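Local coordinates for protein acetyltransferase of GNAT family (Staphylococcus aureus subsp. aureus Mu50, PDB 3D8P) that probably transfers an acetyl group from acetyl-coenzyme A to an acceptor not yet identified, as other GNAT-family acetyltransferases do, at residues F20-Q25 and D36-L41; E15-F20 and V66-L71; I6-R11 and Q54-I59; M84-G89 and K97-K102. One frame throughout, in Å; residues are numbered along the deposited sequence.

Interaction 1. Residues F20-Q25 and D36-L41. With CA (calcium ion), chain C.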
loop_
_atom_site.group_PDB
_atom_site.type_symbol
_atom_site.label_atom_id
_atom_site.label_comp_id
_atom_site.label_asym_id
_atom_site.label_seq_id
_atom_site.Cartn_x
_atom_site.Cartn_y
_atom_site.Cartn_z
ATOM N N PHE A 20 12.823 5.276 -1.745
ATOM C CA PHE A 20 12.562 3.969 -1.125
ATOM C C PHE A 20 11.744 3.074 -2.041
ATOM O O PHE A 20 12.129 1.962 -2.344
ATOM C CB PHE A 20 11.831 4.170 0.218
ATOM C CG PHE A 20 11.421 2.898 0.910
ATOM C CD1 PHE A 20 12.325 2.189 1.680
ATOM C CD2 PHE A 20 10.126 2.426 0.814
ATOM C CE1 PHE A 20 11.940 1.035 2.322
ATOM C CE2 PHE A 20 9.742 1.269 1.459
ATOM C CZ PHE A 20 10.645 0.581 2.216
ATOM N N ILE A 21 10.597 3.564 -2.479
ATOM C CA ILE A 21 9.734 2.798 -3.350
ATOM C C ILE A 21 10.465 2.461 -4.674
ATOM O O ILE A 21 10.536 1.295 -5.070
ATOM C CB ILE A 21 8.394 3.556 -3.556
ATOM C CG1 ILE A 21 7.612 3.564 -2.233
ATOM C CG2 ILE A 21 7.588 2.923 -4.654
ATOM C CD1 ILE A 21 6.211 4.203 -2.263
ATOM N N LEU A 22 11.037 3.471 -5.327
ATOM C CA LEU A 22 11.743 3.285 -6.587
ATOM C C LEU A 22 12.926 2.318 -6.540
ATOM O O LEU A 22 13.157 1.603 -7.513
ATOM C CB LEU A 22 12.246 4.633 -7.137
ATOM C CG LEU A 22 11.237 5.601 -7.763
ATOM C CD1 LEU A 22 11.927 6.956 -8.098
ATOM C CD2 LEU A 22 10.606 4.979 -8.990
ATOM N N SER A 23 13.695 2.314 -5.450
ATOM C CA SER A 23 14.831 1.379 -5.324
ATOM C C SER A 23 14.336 -0.071 -5.270
ATOM O O SER A 23 14.906 -0.939 -5.916
ATOM C CB SER A 23 15.714 1.690 -4.096
ATOM O OG SER A 23 15.022 1.393 -2.878
ATOM N N ILE A 24 13.272 -0.322 -4.506
ATOM C CA ILE A 24 12.657 -1.653 -4.444
ATOM C C ILE A 24 12.085 -2.087 -5.808
ATOM O O ILE A 24 12.381 -3.184 -6.294
ATOM C CB ILE A 24 11.534 -1.698 -3.350
ATOM C CG1 ILE A 24 12.128 -1.456 -1.946
ATOM C CG2 ILE A 24 10.787 -3.055 -3.387
ATOM C CD1 ILE A 24 11.072 -1.381 -0.848
ATOM N N GLN A 25 11.241 -1.240 -6.393
ATOM C CA GLN A 25 10.611 -1.497 -7.699
ATOM C C GLN A 25 11.609 -1.777 -8.819
ATOM O O GLN A 25 11.475 -2.774 -9.555
ATOM C CB GLN A 25 9.786 -0.285 -8.145
ATOM C CG GLN A 25 8.442 -0.131 -7.507
ATOM C CD GLN A 25 7.817 1.223 -7.815
ATOM O OE1 GLN A 25 8.512 2.169 -8.181
ATOM N NE2 GLN A 25 6.510 1.326 -7.649
ATOM N N ASP A 36 8.113 9.305 -12.981
ATOM C CA ASP A 36 7.068 10.005 -13.723
ATOM C C ASP A 36 5.890 9.103 -14.113
ATOM O O ASP A 36 4.914 9.611 -14.668
ATOM C CB ASP A 36 7.652 10.849 -14.894
ATOM C CG ASP A 36 8.278 10.001 -16.011
ATOM O OD1 ASP A 36 7.895 8.827 -16.147
ATOM O OD2 ASP A 36 9.142 10.516 -16.770
ATOM N N ASP A 37 5.967 7.803 -13.804
ATOM C CA ASP A 37 4.829 6.890 -13.929
ATOM C C ASP A 37 3.967 6.917 -12.675
ATOM O O ASP A 37 2.874 6.351 -12.661
ATOM C CB ASP A 37 5.302 5.445 -14.155
ATOM C CG ASP A 37 6.022 5.260 -15.485
ATOM O OD1 ASP A 37 5.543 5.813 -16.498
ATOM O OD2 ASP A 37 7.058 4.556 -15.532
ATOM N N GLN A 38 4.433 7.596 -11.624
ATOM C CA GLN A 38 3.775 7.523 -10.320
ATOM C C GLN A 38 3.529 8.903 -9.736
ATOM O O GLN A 38 3.994 9.202 -8.636
ATOM C CB GLN A 38 4.644 6.689 -9.381
ATOM C CG GLN A 38 5.104 5.367 -10.033
ATOM C CD GLN A 38 5.926 4.497 -9.117
ATOM O OE1 GLN A 38 5.390 3.837 -8.230
ATOM N NE2 GLN A 38 7.231 4.468 -9.347
ATOM N N PRO A 39 2.764 9.744 -10.462
ATOM C CA PRO A 39 2.484 11.100 -9.982
ATOM C C PRO A 39 1.819 11.188 -8.606
ATOM O O PRO A 39 1.996 12.187 -7.938
ATOM C CB PRO A 39 1.576 11.685 -11.080
ATOM C CG PRO A 39 1.039 10.456 -11.849
ATOM C CD PRO A 39 2.128 9.471 -11.778
ATOM N N ASP A 40 1.058 10.180 -8.179
ATOM C CA ASP A 40 0.416 10.223 -6.854
ATOM C C ASP A 40 1.439 10.433 -5.763
ATOM O O ASP A 40 1.144 11.111 -4.793
ATOM C CB ASP A 40 -0.438 8.972 -6.532
ATOM C CG ASP A 40 0.327 7.666 -6.696
ATOM O OD1 ASP A 40 0.875 7.451 -7.798
ATOM O OD2 ASP A 40 0.324 6.842 -5.740
ATOM N N LEU A 41 2.644 9.892 -5.946
ATOM C CA LEU A 41 3.721 10.075 -4.976
ATOM C C LEU A 41 4.241 11.525 -4.877
ATOM O O LEU A 41 4.870 11.877 -3.900
ATOM C CB LEU A 41 4.880 9.122 -5.273
ATOM C CG LEU A 41 4.623 7.624 -5.254
ATOM C CD1 LEU A 41 5.935 6.867 -5.556
ATOM C CD2 LEU A 41 3.987 7.198 -3.914
HETATM CA CA CA C . 8.179 6.487 -17.371
#
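Gln38 and Gln25 meet tip to tip and carry this buried contact between helix 20-25 and the loop segment 36-41. From the Gln38 backbone, CB points toward the helix. CG lies anti to the carbonyl carbon (chi1 -48°), and the chain stays extended to CD. The carboxamide of Gln38 stands facing that of Gln25. The two groups form a reciprocal pair of hydrogen bonds. Gln38 OE1 accepts from Gln25 NE2 at 2.8 Å, and this bond is nearly straight at 174°. Gln38 NE2 returns a bond to Gln25 OE1 at 2.9 Å, lying in the carbonyl plane on a lone pair. The amide planes are turned 34° apart, so the pair is not flat. Gln38 NE2 also rests 3.4 Å from Leu22 CD2, where the two side chains slide past each other.

Both tips of Gln38 have second partners. OE1 also accepts from Lys83 NZ, and NE2 also donates to Asp34 O. These bonds help fix the rotation of the buried amide. Beside it, Ile21 CD1 meets Leu41 CD2 tip to tip at 4.1 Å.

The same loop holds a calcium ion. Asp36 OD1 lies 2.7 Å from the calcium, and both carboxylate oxygens of Asp37, OD1 and OD2, bind it at 2.9 Å, with Asp34 completing the protein site. The contact joins helix 14-28 to the loop before helix 44-49; from that loop Asp40 OD2 is hydrogen-bonded to Tyr48 OH of the helix. The inner side of helix 14-28 rests on Phe85 of strand 78-86.

Interaction 2. Residues E15-F20 and V66-L71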
loop_
_atom_site.group_PDB
_atom_site.type_symbol
_atom_site.label_atom_id
_atom_site.label_comp_id
_atom_site.label_asym_id
_atom_site.label_seq_id
_atom_site.Cartn_x
_atom_site.Cartn_y
_atom_site.Cartn_z
ATOM N N GLU A 15 10.838 12.982 -0.493
ATOM C CA GLU A 15 11.937 12.494 -1.324
ATOM C C GLU A 15 12.459 11.113 -0.871
ATOM O O GLU A 15 12.785 10.257 -1.706
ATOM C CB GLU A 15 13.062 13.546 -1.405
ATOM C CG GLU A 15 12.649 14.834 -2.161
ATOM C CD GLU A 15 12.225 14.564 -3.611
ATOM O OE1 GLU A 15 12.679 13.555 -4.173
ATOM O OE2 GLU A 15 11.419 15.329 -4.178
ATOM N N GLU A 16 12.520 10.905 0.442
ATOM C CA GLU A 16 12.899 9.614 0.993
ATOM C C GLU A 16 11.930 8.512 0.563
ATOM O O GLU A 16 12.366 7.427 0.170
ATOM C CB GLU A 16 12.991 9.656 2.528
ATOM C CG GLU A 16 13.654 8.387 3.098
ATOM C CD GLU A 16 13.659 8.305 4.611
ATOM O OE1 GLU A 16 13.445 9.325 5.283
ATOM O OE2 GLU A 16 13.900 7.204 5.136
ATOM N N LEU A 17 10.629 8.808 0.629
ATOM C CA LEU A 17 9.583 7.863 0.257
ATOM C C LEU A 17 9.710 7.439 -1.186
ATOM O O LEU A 17 9.707 6.265 -1.499
ATOM C CB LEU A 17 8.202 8.476 0.469
ATOM C CG LEU A 17 7.009 7.587 0.075
ATOM C CD1 LEU A 17 7.069 6.329 0.870
ATOM C CD2 LEU A 17 5.661 8.257 0.292
ATOM N N ILE A 18 9.822 8.420 -2.073
ATOM C CA ILE A 18 10.011 8.155 -3.496
ATOM C C ILE A 18 11.276 7.318 -3.793
ATOM O O ILE A 18 11.191 6.332 -4.539
ATOM C CB ILE A 18 9.996 9.447 -4.307
ATOM C CG1 ILE A 18 8.600 10.088 -4.213
ATOM C CG2 ILE A 18 10.340 9.157 -5.768
ATOM C CD1 ILE A 18 8.557 11.537 -4.653
ATOM N N GLU A 19 12.426 7.667 -3.218
ATOM C CA GLU A 19 13.640 6.856 -3.408
ATOM C C GLU A 19 13.534 5.431 -2.861
ATOM O O GLU A 19 14.101 4.499 -3.440
ATOM C CB GLU A 19 14.853 7.509 -2.780
ATOM C CG GLU A 19 16.149 6.753 -3.083
ATOM N N PHE A 20 12.823 5.276 -1.745
ATOM C CA PHE A 20 12.562 3.969 -1.125
ATOM C C PHE A 20 11.744 3.074 -2.041
ATOM O O PHE A 20 12.129 1.962 -2.344
ATOM C CB PHE A 20 11.831 4.170 0.218
ATOM C CG PHE A 20 11.421 2.898 0.910
ATOM C CD1 PHE A 20 12.325 2.189 1.680
ATOM C CD2 PHE A 20 10.126 2.426 0.814
ATOM C CE1 PHE A 20 11.940 1.035 2.322
ATOM C CE2 PHE A 20 9.742 1.269 1.459
ATOM C CZ PHE A 20 10.645 0.581 2.216
ATOM N N VAL A 66 11.177 2.242 6.692
ATOM C CA VAL A 66 11.482 0.834 6.454
ATOM C C VAL A 66 10.243 0.107 5.867
ATOM O O VAL A 66 10.333 -1.043 5.469
ATOM C CB VAL A 66 12.089 0.101 7.717
ATOM C CG1 VAL A 66 13.409 0.747 8.152
ATOM C CG2 VAL A 66 11.101 0.018 8.874
ATOM N N GLY A 67 9.105 0.805 5.783
ATOM C CA GLY A 67 7.922 0.284 5.187
ATOM C C GLY A 67 6.889 1.359 4.866
ATOM O O GLY A 67 6.875 2.457 5.466
ATOM N N THR A 68 6.009 1.040 3.919
ATOM C CA THR A 68 4.984 1.973 3.483
ATOM C C THR A 68 3.676 1.256 3.200
ATOM O O THR A 68 3.661 0.053 2.886
ATOM C CB THR A 68 5.407 2.750 2.170
ATOM O OG1 THR A 68 5.565 1.828 1.094
ATOM C CG2 THR A 68 6.722 3.546 2.369
ATOM N N ILE A 69 2.580 2.002 3.290
ATOM C CA ILE A 69 1.268 1.458 2.902
ATOM C C ILE A 69 0.317 2.619 2.680
ATOM O O ILE A 69 0.231 3.511 3.496
ATOM C CB ILE A 69 0.696 0.450 3.961
ATOM C CG1 ILE A 69 -0.326 -0.502 3.340
ATOM C CG2 ILE A 69 0.079 1.189 5.161
ATOM C CD1 ILE A 69 -0.824 -1.564 4.321
ATOM N N GLY A 70 -0.379 2.592 1.558
ATOM C CA GLY A 70 -1.375 3.593 1.214
ATOM C C GLY A 70 -2.759 2.986 1.023
ATOM O O GLY A 70 -2.903 1.793 0.760
ATOM N N LEU A 71 -3.776 3.824 1.163
ATOM C CA LEU A 71 -5.145 3.429 0.911
ATOM C C LEU A 71 -5.873 4.570 0.252
ATOM O O LEU A 71 -5.808 5.734 0.732
ATOM C CB LEU A 71 -5.886 3.070 2.211
ATOM C CG LEU A 71 -7.279 2.440 2.028
ATOM C CD1 LEU A 71 -7.223 0.916 1.955
ATOM C CD2 LEU A 71 -8.248 2.847 3.092
#
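Helix 15-20 brings Leu17 and Phe20 over Thr68 of strand 67-71 and the Val66 backbone just before it, almost perpendicularly, at 97° between the N-to-C directions of helix and strand. The axes are 10.0 Å apart at their closest. This is helix-on-sheet packing in the GNAT fold, with helix 14-28 lying against the central mixed sheet. The strand enters through a classic beta bulge, in which Val66 and Gly67 both face Ala58.

Phe20 makes the larger contribution from the helix. Its CB points toward the strand, and CG is anti to the backbone N (chi1 176°). The tip atom CZ meets backbone at the bulge, 3.6 Å from Val66 O. That oxygen is also hydrogen-bonded to the backbone of Asp87, just past the end of strand 78-86. Phe20 CE2 lies 3.9 Å from Thr68 CG2, and the two side chains slide past each other.

Thr68 turns its methyl and hydroxyl to different partners. CG2 lies anti to the carbonyl carbon and faces the helix, where Leu17 CD1 also comes against it; the modelled separation of that pair is doubtful. OG1 bonds to Lys83 O on strand 78-86. At the bulge, the ring atom Phe20 CZ sits 3.9 Å from Gly67 N.

Interaction 3. Residues I6-R11 and Q54-I59. With ACT (acetate ion), chain D.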
loop_
_atom_site.group_PDB
_atom_site.type_symbol
_atom_site.label_atom_id
_atom_site.label_comp_id
_atom_site.label_asym_id
_atom_site.label_seq_id
_atom_site.Cartn_x
_atom_site.Cartn_y
_atom_site.Cartn_z
ATOM N N ILE A 6 4.859 3.054 13.673
ATOM C CA ILE A 6 4.038 3.402 12.512
ATOM C C ILE A 6 3.564 4.839 12.712
ATOM O O ILE A 6 2.981 5.154 13.729
ATOM C CB ILE A 6 2.795 2.459 12.303
ATOM C CG1 ILE A 6 3.178 0.980 12.288
ATOM C CG2 ILE A 6 2.053 2.782 11.012
ATOM C CD1 ILE A 6 4.099 0.585 11.214
ATOM N N ILE A 7 3.826 5.695 11.728
ATOM C CA ILE A 7 3.389 7.078 11.749
ATOM C C ILE A 7 2.662 7.414 10.451
ATOM O O ILE A 7 2.769 6.702 9.449
ATOM C CB ILE A 7 4.574 8.057 11.911
ATOM C CG1 ILE A 7 5.594 7.876 10.761
ATOM C CG2 ILE A 7 5.193 7.890 13.320
ATOM C CD1 ILE A 7 6.613 8.981 10.633
ATOM N N GLU A 8 1.899 8.493 10.474
ATOM C CA GLU A 8 1.292 8.980 9.272
ATOM C C GLU A 8 2.391 9.663 8.470
ATOM O O GLU A 8 3.332 10.253 9.032
ATOM C CB GLU A 8 0.175 9.971 9.580
ATOM C CG GLU A 8 -0.642 10.343 8.335
ATOM C CD GLU A 8 -1.927 11.094 8.660
ATOM O OE1 GLU A 8 -1.855 12.307 8.971
ATOM O OE2 GLU A 8 -3.015 10.479 8.556
ATOM N N TYR A 9 2.289 9.556 7.152
ATOM C CA TYR A 9 3.183 10.275 6.264
ATOM C C TYR A 9 3.089 11.774 6.579
ATOM O O TYR A 9 2.005 12.280 6.854
ATOM C CB TYR A 9 2.768 10.028 4.813
ATOM C CG TYR A 9 3.416 10.965 3.804
ATOM C CD1 TYR A 9 4.630 10.635 3.209
ATOM C CD2 TYR A 9 2.815 12.168 3.445
ATOM C CE1 TYR A 9 5.236 11.470 2.310
ATOM C CE2 TYR A 9 3.420 13.021 2.544
ATOM C CZ TYR A 9 4.626 12.649 1.968
ATOM O OH TYR A 9 5.245 13.467 1.068
ATOM N N ASN A 10 4.232 12.460 6.566
ATOM C CA ASN A 10 4.246 13.918 6.537
ATOM C C ASN A 10 5.181 14.333 5.381
ATOM O O ASN A 10 5.957 13.483 4.897
ATOM C CB ASN A 10 4.547 14.553 7.906
ATOM C CG ASN A 10 5.993 14.424 8.315
ATOM O OD1 ASN A 10 6.869 14.973 7.670
ATOM N ND2 ASN A 10 6.242 13.752 9.441
ATOM N N ARG A 11 5.048 15.583 4.915
ATOM C CA ARG A 11 5.765 16.112 3.728
ATOM C C ARG A 11 7.280 16.063 3.775
ATOM O O ARG A 11 7.925 16.088 2.732
ATOM C CB ARG A 11 5.362 17.569 3.447
ATOM C CG ARG A 11 3.910 17.700 3.040
ATOM C CD ARG A 11 3.635 19.019 2.325
ATOM N NE ARG A 11 3.895 20.195 3.149
ATOM C CZ ARG A 11 3.079 20.656 4.101
ATOM N NH1 ARG A 11 1.966 20.007 4.414
ATOM N NH2 ARG A 11 3.393 21.762 4.765
ATOM N N GLN A 54 -5.484 7.064 3.376
ATOM C CA GLN A 54 -4.454 6.875 4.386
ATOM C C GLN A 54 -3.086 6.704 3.742
ATOM O O GLN A 54 -2.960 6.246 2.630
ATOM C CB GLN A 54 -4.725 5.601 5.192
ATOM C CG GLN A 54 -6.039 5.557 5.969
ATOM C CD GLN A 54 -6.378 4.155 6.452
ATOM O OE1 GLN A 54 -5.555 3.489 7.047
ATOM N NE2 GLN A 54 -7.600 3.702 6.179
ATOM N N PHE A 55 -2.052 7.108 4.456
ATOM C CA PHE A 55 -0.698 6.758 4.075
ATOM C C PHE A 55 0.143 6.718 5.352
ATOM O O PHE A 55 0.306 7.731 6.059
ATOM C CB PHE A 55 -0.117 7.678 2.987
ATOM C CG PHE A 55 0.903 6.996 2.154
ATOM C CD1 PHE A 55 2.133 6.641 2.705
ATOM C CD2 PHE A 55 0.628 6.621 0.857
ATOM C CE1 PHE A 55 3.079 5.979 1.969
ATOM C CE2 PHE A 55 1.574 5.959 0.107
ATOM C CZ PHE A 55 2.806 5.633 0.659
ATOM N N TRP A 56 0.634 5.513 5.653
ATOM C CA TRP A 56 1.388 5.229 6.865
ATOM C C TRP A 56 2.809 4.808 6.524
ATOM O O TRP A 56 3.064 4.200 5.472
ATOM C CB TRP A 56 0.716 4.113 7.673
ATOM C CG TRP A 56 -0.727 4.364 8.015
ATOM C CD1 TRP A 56 -1.824 3.788 7.415
ATOM C CD2 TRP A 56 -1.241 5.245 9.026
ATOM N NE1 TRP A 56 -2.977 4.265 7.986
ATOM C CE2 TRP A 56 -2.654 5.156 8.977
ATOM C CE3 TRP A 56 -0.648 6.092 9.975
ATOM C CZ2 TRP A 56 -3.478 5.877 9.838
ATOM C CZ3 TRP A 56 -1.459 6.812 10.820
ATOM C CH2 TRP A 56 -2.869 6.710 10.739
ATOM N N LEU A 57 3.731 5.164 7.409
ATOM C CA LEU A 57 5.129 4.784 7.277
ATOM C C LEU A 57 5.542 3.977 8.484
ATOM O O LEU A 57 5.242 4.347 9.615
ATOM C CB LEU A 57 6.031 6.021 7.216
ATOM C CG LEU A 57 5.680 7.061 6.161
ATOM C CD1 LEU A 57 6.614 8.238 6.269
ATOM C CD2 LEU A 57 5.713 6.440 4.755
ATOM N N ALA A 58 6.244 2.879 8.237
ATOM C CA ALA A 58 6.920 2.144 9.292
ATOM C C ALA A 58 8.315 2.749 9.307
ATOM O O ALA A 58 8.975 2.841 8.251
ATOM C CB ALA A 58 6.968 0.672 8.988
ATOM N N ILE A 59 8.749 3.194 10.491
ATOM C CA ILE A 59 10.018 3.854 10.634
ATOM C C ILE A 59 10.856 3.203 11.741
ATOM O O ILE A 59 10.334 2.668 12.716
ATOM C CB ILE A 59 9.829 5.390 10.883
ATOM C CG1 ILE A 59 9.103 5.655 12.211
ATOM C CG2 ILE A 59 9.073 6.048 9.711
ATOM C CD1 ILE A 59 9.116 7.135 12.663
HETATM C C ACT D . 3.498 16.194 -0.516
HETATM O O ACT D . 2.310 15.979 -0.149
HETATM O OXT ACT D . 4.358 15.495 0.070
HETATM C CH3 ACT D . 3.890 17.207 -1.573
HETATM O O HOH W 1 -2.910 7.920 7.089
#
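Ile7 and Leu57 form a hydrogen-bonded pair between antiparallel strands 6-8 and 54-59. Leu57 N donates to Ile7 O at 2.7 Å, and Ile7 N donates back to Leu57 O. Tyr9 N continues the pairing with Phe55 O, just beyond the end of strand 6-8.

The side chains fit by size. On one face, Ile6 CD1 fills the shallow place over Ala58, 3.6 Å from Ala58 CB. Its other branch, CG2, presses on Trp56 CB at 3.8 Å, with the side chains crossing at about a right angle. On the face of Ile7 and Leu57, Ile7 CG1 packs on Leu57 CB at 4.0 Å. Ile7 CD1 rests against Ile59 CD1 at 3.7 Å, with Ile59 CG2 a little farther off; these side chains also cross at about a right angle. Tyr9 CB lies against Phe55 CD1 at 4.0 Å.

Glu8 CB packs on the indole atom Trp56 CZ3 at 3.8 Å. A water over the centre of the indole donates to Glu8 OE2 and accepts from Phe55 N. The indole is fixed at its edge too: Trp56 NE1 donates to Gln54 OE1 at 2.9 Å, in the ring plane and on a lone pair.

Strand 5-8 is an outermost strand of the sheet. Helix 95-109 packs on the face carrying Ile6 and Ala58. Leu17 of helix 14-28 meets Leu57, Phe55 and Tyr9, while Ile44 of helix 44-49 touches Phe55 and Tyr9.

Interaction 4. Residues M84-G89 and K97-K102. With EDO (1,2-ethanediol), chain F; EDO (1,2-ethanediol), chain G; ACT (acetate ion), chain E.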
loop_
_atom_site.group_PDB
_atom_site.type_symbol
_atom_site.label_atom_id
_atom_site.label_comp_id
_atom_site.label_asym_id
_atom_site.label_seq_id
_atom_site.Cartn_x
_atom_site.Cartn_y
_atom_site.Cartn_z
HETATM N N MSE A 84 2.329 -0.689 -1.010
HETATM C CA MSE A 84 2.801 -1.440 0.139
HETATM C C MSE A 84 4.188 -2.025 -0.145
HETATM O O MSE A 84 4.372 -2.786 -1.084
HETATM C CB MSE A 84 1.843 -2.536 0.570
HETATM C CG MSE A 84 2.301 -3.118 1.909
HETATM SE SE MSE A 84 1.156 -4.497 2.541
HETATM C CE MSE A 84 1.971 -4.623 4.265
ATOM N N PHE A 85 5.154 -1.617 0.660
ATOM C CA PHE A 85 6.555 -1.988 0.491
ATOM C C PHE A 85 7.208 -2.125 1.856
ATOM O O PHE A 85 6.849 -1.406 2.777
ATOM C CB PHE A 85 7.309 -0.938 -0.317
ATOM C CG PHE A 85 6.931 -0.897 -1.745
ATOM C CD1 PHE A 85 7.507 -1.779 -2.656
ATOM C CD2 PHE A 85 6.014 0.023 -2.201
ATOM C CE1 PHE A 85 7.157 -1.758 -4.002
ATOM C CE2 PHE A 85 5.641 0.030 -3.552
ATOM C CZ PHE A 85 6.217 -0.860 -4.439
ATOM N N VAL A 86 8.163 -3.050 1.971
ATOM C CA VAL A 86 8.894 -3.293 3.206
ATOM C C VAL A 86 10.335 -3.507 2.832
ATOM O O VAL A 86 10.639 -4.232 1.908
ATOM C CB VAL A 86 8.350 -4.520 3.985
ATOM C CG1 VAL A 86 9.249 -4.854 5.214
ATOM C CG2 VAL A 86 6.906 -4.274 4.412
ATOM N N ASP A 87 11.227 -2.837 3.539
ATOM C CA ASP A 87 12.652 -2.987 3.319
ATOM C C ASP A 87 13.022 -4.489 3.382
ATOM O O ASP A 87 12.537 -5.213 4.256
ATOM C CB ASP A 87 13.394 -2.169 4.373
ATOM C CG ASP A 87 14.861 -2.037 4.078
ATOM O OD1 ASP A 87 15.558 -3.068 4.069
ATOM O OD2 ASP A 87 15.319 -0.891 3.873
ATOM N N LYS A 88 13.860 -4.939 2.437
ATOM C CA LYS A 88 14.298 -6.345 2.354
ATOM C C LYS A 88 14.959 -6.777 3.658
ATOM O O LYS A 88 14.705 -7.861 4.158
ATOM C CB LYS A 88 15.256 -6.568 1.171
ATOM N N GLY A 89 15.779 -5.899 4.228
ATOM C CA GLY A 89 16.462 -6.174 5.499
ATOM C C GLY A 89 15.564 -6.201 6.733
ATOM O O GLY A 89 16.067 -6.417 7.834
ATOM N N LYS A 97 2.515 -6.899 8.311
ATOM C CA LYS A 97 1.339 -7.188 9.145
ATOM C C LYS A 97 0.930 -5.961 9.951
ATOM O O LYS A 97 -0.248 -5.590 9.939
ATOM C CB LYS A 97 1.638 -8.383 10.070
ATOM C CG LYS A 97 0.554 -8.757 11.095
ATOM C CD LYS A 97 -0.672 -9.390 10.456
ATOM C CE LYS A 97 -1.554 -10.105 11.488
ATOM N NZ LYS A 97 -2.492 -9.167 12.160
ATOM N N LYS A 98 1.903 -5.334 10.627
ATOM C CA LYS A 98 1.665 -4.131 11.426
ATOM C C LYS A 98 1.117 -2.962 10.589
ATOM O O LYS A 98 0.220 -2.233 11.039
ATOM C CB LYS A 98 2.945 -3.702 12.157
ATOM C CG LYS A 98 3.388 -4.660 13.256
ATOM N N LEU A 99 1.674 -2.773 9.390
ATOM C CA LEU A 99 1.161 -1.762 8.455
ATOM C C LEU A 99 -0.288 -2.065 8.078
ATOM O O LEU A 99 -1.154 -1.196 8.199
ATOM C CB LEU A 99 2.028 -1.679 7.186
ATOM C CG LEU A 99 3.363 -0.947 7.369
ATOM C CD1 LEU A 99 4.273 -1.215 6.202
ATOM C CD2 LEU A 99 3.154 0.554 7.585
ATOM N N LEU A 100 -0.553 -3.301 7.656
ATOM C CA LEU A 100 -1.901 -3.714 7.282
ATOM C C LEU A 100 -2.906 -3.558 8.414
ATOM O O LEU A 100 -3.991 -3.026 8.225
ATOM C CB LEU A 100 -1.895 -5.165 6.804
ATOM C CG LEU A 100 -3.171 -5.732 6.176
ATOM C CD1 LEU A 100 -3.659 -4.819 5.060
ATOM C CD2 LEU A 100 -2.916 -7.182 5.691
ATOM N N ASP A 101 -2.536 -4.037 9.592
ATOM C CA ASP A 101 -3.355 -3.891 10.798
ATOM C C ASP A 101 -3.757 -2.438 11.070
ATOM O O ASP A 101 -4.893 -2.169 11.496
ATOM C CB ASP A 101 -2.583 -4.433 12.018
ATOM C CG ASP A 101 -2.521 -5.973 12.061
ATOM O OD1 ASP A 101 -3.297 -6.650 11.343
ATOM O OD2 ASP A 101 -1.704 -6.503 12.849
ATOM N N LYS A 102 -2.819 -1.511 10.835
ATOM C CA LYS A 102 -3.063 -0.085 11.025
ATOM C C LYS A 102 -4.115 0.395 10.060
ATOM O O LYS A 102 -4.999 1.163 10.418
ATOM C CB LYS A 102 -1.775 0.707 10.818
ATOM C CG LYS A 102 -1.879 2.209 11.091
ATOM C CD LYS A 102 -2.279 2.500 12.510
ATOM C CE LYS A 102 -2.122 3.953 12.831
ATOM N NZ LYS A 102 -2.656 4.273 14.172
HETATM C C1 EDO F . 3.933 -4.183 -3.920
HETATM O O1 EDO F . 3.208 -2.986 -3.589
HETATM C C2 EDO F . 3.186 -5.417 -3.448
HETATM O O2 EDO F . 1.973 -5.595 -4.204
HETATM C C1 EDO G . -1.276 -3.040 -3.677
HETATM O O1 EDO G . -0.638 -2.638 -4.882
HETATM C C2 EDO G . -0.522 -2.530 -2.466
HETATM O O2 EDO G . 0.826 -2.350 -2.868
HETATM C C ACT E . 7.521 -5.738 -1.431
HETATM O O ACT E . 6.777 -6.689 -1.813
HETATM O OXT ACT E . 7.444 -5.332 -0.242
HETATM C CH3 ACT E . 8.489 -5.102 -2.366
#
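Met84, a selenomethionine, reaches Leu99 with a fully extended side chain: CG is anti to the backbone N (chi1 -171°), and the chain runs straight on to CE. From the helix, Leu99 CB points toward the strand. The contact lies within a beta-alpha-beta unit of the GNAT fold, made of strand 78-86, helix 95-109 and strand 114-119. Strand 84-86 and helix 97-102 run at 149° to each other.

The Met84 tip does the touching. CE lies 4.1 Å from Leu99 CB, and the two side chains cross obliquely. Val86 CG2 adds a looser contact, 4.4 Å from Leu99 CD1. Phe129 of helix 124-132 touches both Met84 and Leu100.

The strand backbone also binds small molecules, probably from the crystallisation liquor. Met84 N donates to O2 of one ethanediol at 2.9 Å, while Met84 O accepts from O1 of another at 2.8 Å. That second hydroxyl also sits over one face of the Phe85 ring, toward its rim. An acetate accepts from Val86 N. In GNAT relatives acetyl-coenzyme A lies along the corresponding strand, so these molecules may mark the same cleft.

Lys97 and Asp101, one turn apart on the helix, form a salt bridge. Beyond the strand, Asp87 makes an Asx turn, its OD1 accepting from Gly89 N at 2.8 Å.

Interaction 3 lies in the sheet, interactions 2 and 4 pack helices on it, and interaction 1 ties helix 14-28 to the calcium loop. Interactions 1 and 2 share Phe20, with centres about 8 Å apart. Interactions 2 and 3 are equally close and meet through the pairing of strands 54-59 and 65-73. Interaction 4 uses strand 78-86, the neighbour of strand 65-73. Phe85 also ties it to interaction 1: Ile24 CG2 lies 3.6 Å from Phe85 CD1. On the side of helix 95-109, Ile6 CD1 of interaction 3 lies 3.7 Å from Leu99 CD2. The probable cofactor cleft borders interaction 4; the centres of interactions 1 and 4 are about 16 Å apart.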